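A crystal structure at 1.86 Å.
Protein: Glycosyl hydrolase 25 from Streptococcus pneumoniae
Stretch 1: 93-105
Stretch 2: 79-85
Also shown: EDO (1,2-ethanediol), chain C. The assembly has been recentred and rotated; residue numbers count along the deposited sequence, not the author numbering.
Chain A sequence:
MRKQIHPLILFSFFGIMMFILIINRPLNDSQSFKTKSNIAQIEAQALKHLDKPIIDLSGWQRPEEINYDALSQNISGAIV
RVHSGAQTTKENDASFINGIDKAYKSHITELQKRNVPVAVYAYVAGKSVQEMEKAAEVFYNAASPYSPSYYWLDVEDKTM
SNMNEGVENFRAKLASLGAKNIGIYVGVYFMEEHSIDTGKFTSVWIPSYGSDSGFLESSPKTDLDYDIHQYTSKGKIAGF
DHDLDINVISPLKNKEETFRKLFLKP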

# COMPACT_ATOMS: atom_id res chain seq x y z
N ASP A 93 9.44 14.59 9.52
CA ASP A 93 10.12 14.58 8.23
C ASP A 93 9.33 13.84 7.15
O ASP A 93 9.62 13.98 5.96
CB ASP A 93 11.50 13.93 8.36
N ALA A 94 8.33 13.07 7.56
CA ALA A 94 7.65 12.16 6.64
C ALA A 94 6.31 12.66 6.13
O ALA A 94 5.85 12.21 5.09
CB ALA A 94 7.49 10.77 7.25
N SER A 95 5.68 13.60 6.83
CA SER A 95 4.45 14.19 6.31
C SER A 95 4.17 15.62 6.81
O SER A 95 4.67 16.01 7.86
CB SER A 95 3.24 13.28 6.58
OG SER A 95 2.91 13.28 7.95
N PHE A 96 3.37 16.36 6.05
CA PHE A 96 2.85 17.62 6.52
C PHE A 96 1.72 17.39 7.50
O PHE A 96 1.17 16.28 7.59
CB PHE A 96 2.37 18.49 5.34
CG PHE A 96 3.49 18.89 4.39
CD1 PHE A 96 3.79 18.10 3.27
CD2 PHE A 96 4.23 20.05 4.61
CE1 PHE A 96 4.80 18.46 2.38
CE2 PHE A 96 5.25 20.41 3.73
CZ PHE A 96 5.55 19.61 2.62
N ILE A 97 1.33 18.45 8.21
CA ILE A 97 0.28 18.39 9.23
C ILE A 97 -1.08 17.99 8.65
O ILE A 97 -1.90 17.40 9.36
CB ILE A 97 0.18 19.74 10.00
CG1 ILE A 97 -0.72 19.62 11.24
CG2 ILE A 97 -0.29 20.86 9.09
CD1 ILE A 97 -0.32 20.54 12.37
N ASN A 98 -1.33 18.30 7.39
CA ASN A 98 -2.61 17.95 6.77
C ASN A 98 -2.65 16.49 6.27
O ASN A 98 -3.60 16.07 5.62
CB ASN A 98 -2.94 18.91 5.62
CG ASN A 98 -2.12 18.63 4.37
OD1 ASN A 98 -1.08 17.95 4.43
ND2 ASN A 98 -2.56 19.17 3.24
N GLY A 99 -1.61 15.74 6.58
CA GLY A 99 -1.53 14.32 6.23
C GLY A 99 -0.82 13.98 4.94
O GLY A 99 -0.48 12.80 4.70
N ILE A 100 -0.56 14.98 4.10
CA ILE A 100 0.17 14.74 2.86
C ILE A 100 1.60 14.25 3.13
O ILE A 100 2.38 14.89 3.86
CB ILE A 100 0.12 15.97 1.92
CG1 ILE A 100 -1.32 16.19 1.42
CG2 ILE A 100 1.10 15.83 0.76
CD1 ILE A 100 -1.86 15.08 0.50
N ASP A 101 1.94 13.10 2.55
CA ASP A 101 3.26 12.51 2.67
C ASP A 101 4.32 13.40 1.98
O ASP A 101 4.08 13.94 0.88
CB ASP A 101 3.25 11.09 2.09
CG ASP A 101 4.57 10.35 2.30
OD1 ASP A 101 5.51 10.64 1.54
OD2 ASP A 101 4.66 9.48 3.20
N LYS A 102 5.47 13.55 2.61
CA LYS A 102 6.53 14.45 2.09
C LYS A 102 7.38 13.88 0.94
O LYS A 102 8.14 14.63 0.31
CB LYS A 102 7.42 14.97 3.23
CG LYS A 102 6.72 16.03 4.07
CD LYS A 102 7.62 16.54 5.19
CE LYS A 102 6.95 17.70 5.91
NZ LYS A 102 7.79 18.09 7.07
N ALA A 103 7.26 12.58 0.64
CA ALA A 103 8.09 11.96 -0.39
C ALA A 103 7.32 11.36 -1.58
O ALA A 103 7.95 10.98 -2.56
CB ALA A 103 9.01 10.90 0.21
N TYR A 104 5.99 11.30 -1.51
CA TYR A 104 5.23 10.47 -2.47
C TYR A 104 5.47 10.82 -3.95
O TYR A 104 5.57 9.92 -4.79
CB TYR A 104 3.73 10.42 -2.14
CG TYR A 104 2.95 11.63 -2.61
CD1 TYR A 104 2.23 11.60 -3.79
CD2 TYR A 104 2.96 12.81 -1.87
CE1 TYR A 104 1.51 12.71 -4.24
CE2 TYR A 104 2.26 13.93 -2.30
CZ TYR A 104 1.54 13.88 -3.47
OH TYR A 104 0.85 15.01 -3.87
N LYS A 105 5.60 12.11 -4.28
CA LYS A 105 5.80 12.50 -5.68
C LYS A 105 7.10 11.90 -6.22
O LYS A 105 7.14 11.38 -7.35
CB LYS A 105 5.84 14.02 -5.85
CG LYS A 105 4.58 14.76 -5.45
CD LYS A 105 4.74 16.25 -5.76
CE LYS A 105 3.40 16.95 -5.69
NZ LYS A 105 3.56 18.43 -5.79
C1 EDO C . 6.09 21.01 9.52
O1 EDO C . 5.76 20.04 8.51
C2 EDO C . 7.51 20.79 10.02
O2 EDO C . 8.32 20.09 9.06
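Stretch 2 (79-85) IVRVHSG

A loop can dock on a β-strand through a very short stretch of paired backbone, leaving side chains to secure the flanks. Here residues 79-84 belong to a strand that begins earlier in the chain, its backbone extended except at Val82, where psi falls to -36°, while stretch 1 is mostly loop and turn, entering a helix at Tyr104. The two segments run antiparallel, Gly99 lying nearest Ser84, Ile100 nearest His83 and Asp101 nearest Val82. A single β-bridge joins Ile100 to His83, their CA atoms 4.8 Å apart, and two hydrogen bonds frame it: Ser84 N to Gly99 O at 2.8 Å and Asp101 N to Val82 O at 2.9 Å.

Gly99 closes a type I turn that begins at Phe96, and its positive phi suits glycine. Its CA packs over the face of the His83 ring, where a CB would clash with His83 NE2 and Ser84 O. His83 NE2 also makes a weak hydrogen bond to Asn98 O, at 3.2 Å.

Beyond the bridge, Asp101 does double duty. Its OD2 forms a salt bridge with Arg81 NE at 2.7 Å, while its OD1 caps the coming helical turn by accepting from Ala103 N at 2.8 Å. Tyr104 completes the contact: Val82 CG1 lies over its ring face, and Tyr104 CB sits 3.9 Å from Val80 CG1.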

# COMPACT_ATOMS: atom_id res chain seq x y z
N ILE A 79 4.24 0.07 -3.45
CA ILE A 79 3.04 0.69 -2.94
C ILE A 79 3.47 1.88 -2.09
O ILE A 79 4.13 1.71 -1.06
CB ILE A 79 2.20 -0.30 -2.11
CG1 ILE A 79 1.91 -1.58 -2.91
CG2 ILE A 79 0.88 0.34 -1.72
CD1 ILE A 79 0.97 -2.54 -2.20
N VAL A 80 3.06 3.07 -2.51
CA VAL A 80 3.63 4.33 -1.97
C VAL A 80 2.62 5.07 -1.07
O VAL A 80 1.46 5.23 -1.45
CB VAL A 80 4.10 5.25 -3.14
CG1 VAL A 80 4.53 6.63 -2.64
CG2 VAL A 80 5.27 4.60 -3.89
N ARG A 81 3.05 5.54 0.09
CA ARG A 81 2.14 6.26 0.98
C ARG A 81 1.91 7.68 0.47
O ARG A 81 2.87 8.38 0.18
CB ARG A 81 2.70 6.36 2.39
CG ARG A 81 1.64 6.83 3.37
CD ARG A 81 2.19 6.95 4.78
NE ARG A 81 3.06 8.12 4.96
CZ ARG A 81 3.51 8.55 6.14
NH1 ARG A 81 3.15 7.92 7.26
NH2 ARG A 81 4.30 9.62 6.22
N VAL A 82 0.64 8.07 0.36
CA VAL A 82 0.28 9.43 -0.08
C VAL A 82 -0.31 10.26 1.08
O VAL A 82 -0.08 11.48 1.21
CB VAL A 82 -0.65 9.36 -1.32
CG1 VAL A 82 -1.18 10.73 -1.76
CG2 VAL A 82 0.10 8.71 -2.47
N HIS A 83 -1.06 9.60 1.96
CA HIS A 83 -1.70 10.29 3.06
C HIS A 83 -1.55 9.54 4.35
O HIS A 83 -1.67 8.31 4.39
CB HIS A 83 -3.18 10.47 2.72
CG HIS A 83 -3.89 11.50 3.56
ND1 HIS A 83 -4.65 11.16 4.61
CD2 HIS A 83 -3.94 12.88 3.48
CE1 HIS A 83 -5.18 12.26 5.17
NE2 HIS A 83 -4.73 13.32 4.48
N SER A 84 -1.27 10.26 5.43
CA SER A 84 -1.66 9.74 6.75
C SER A 84 -2.71 10.59 7.45
O SER A 84 -2.61 11.83 7.53
CB SER A 84 -0.47 9.57 7.66
OG SER A 84 -0.99 9.31 8.96
N GLY A 85 -3.72 9.94 8.01
CA GLY A 85 -4.73 10.67 8.73
C GLY A 85 -4.27 11.01 10.12
O GLY A 85 -5.08 11.38 10.97
O HOH W 1 5.80 8.17 0.09
O HOH W 2 4.42 11.05 8.79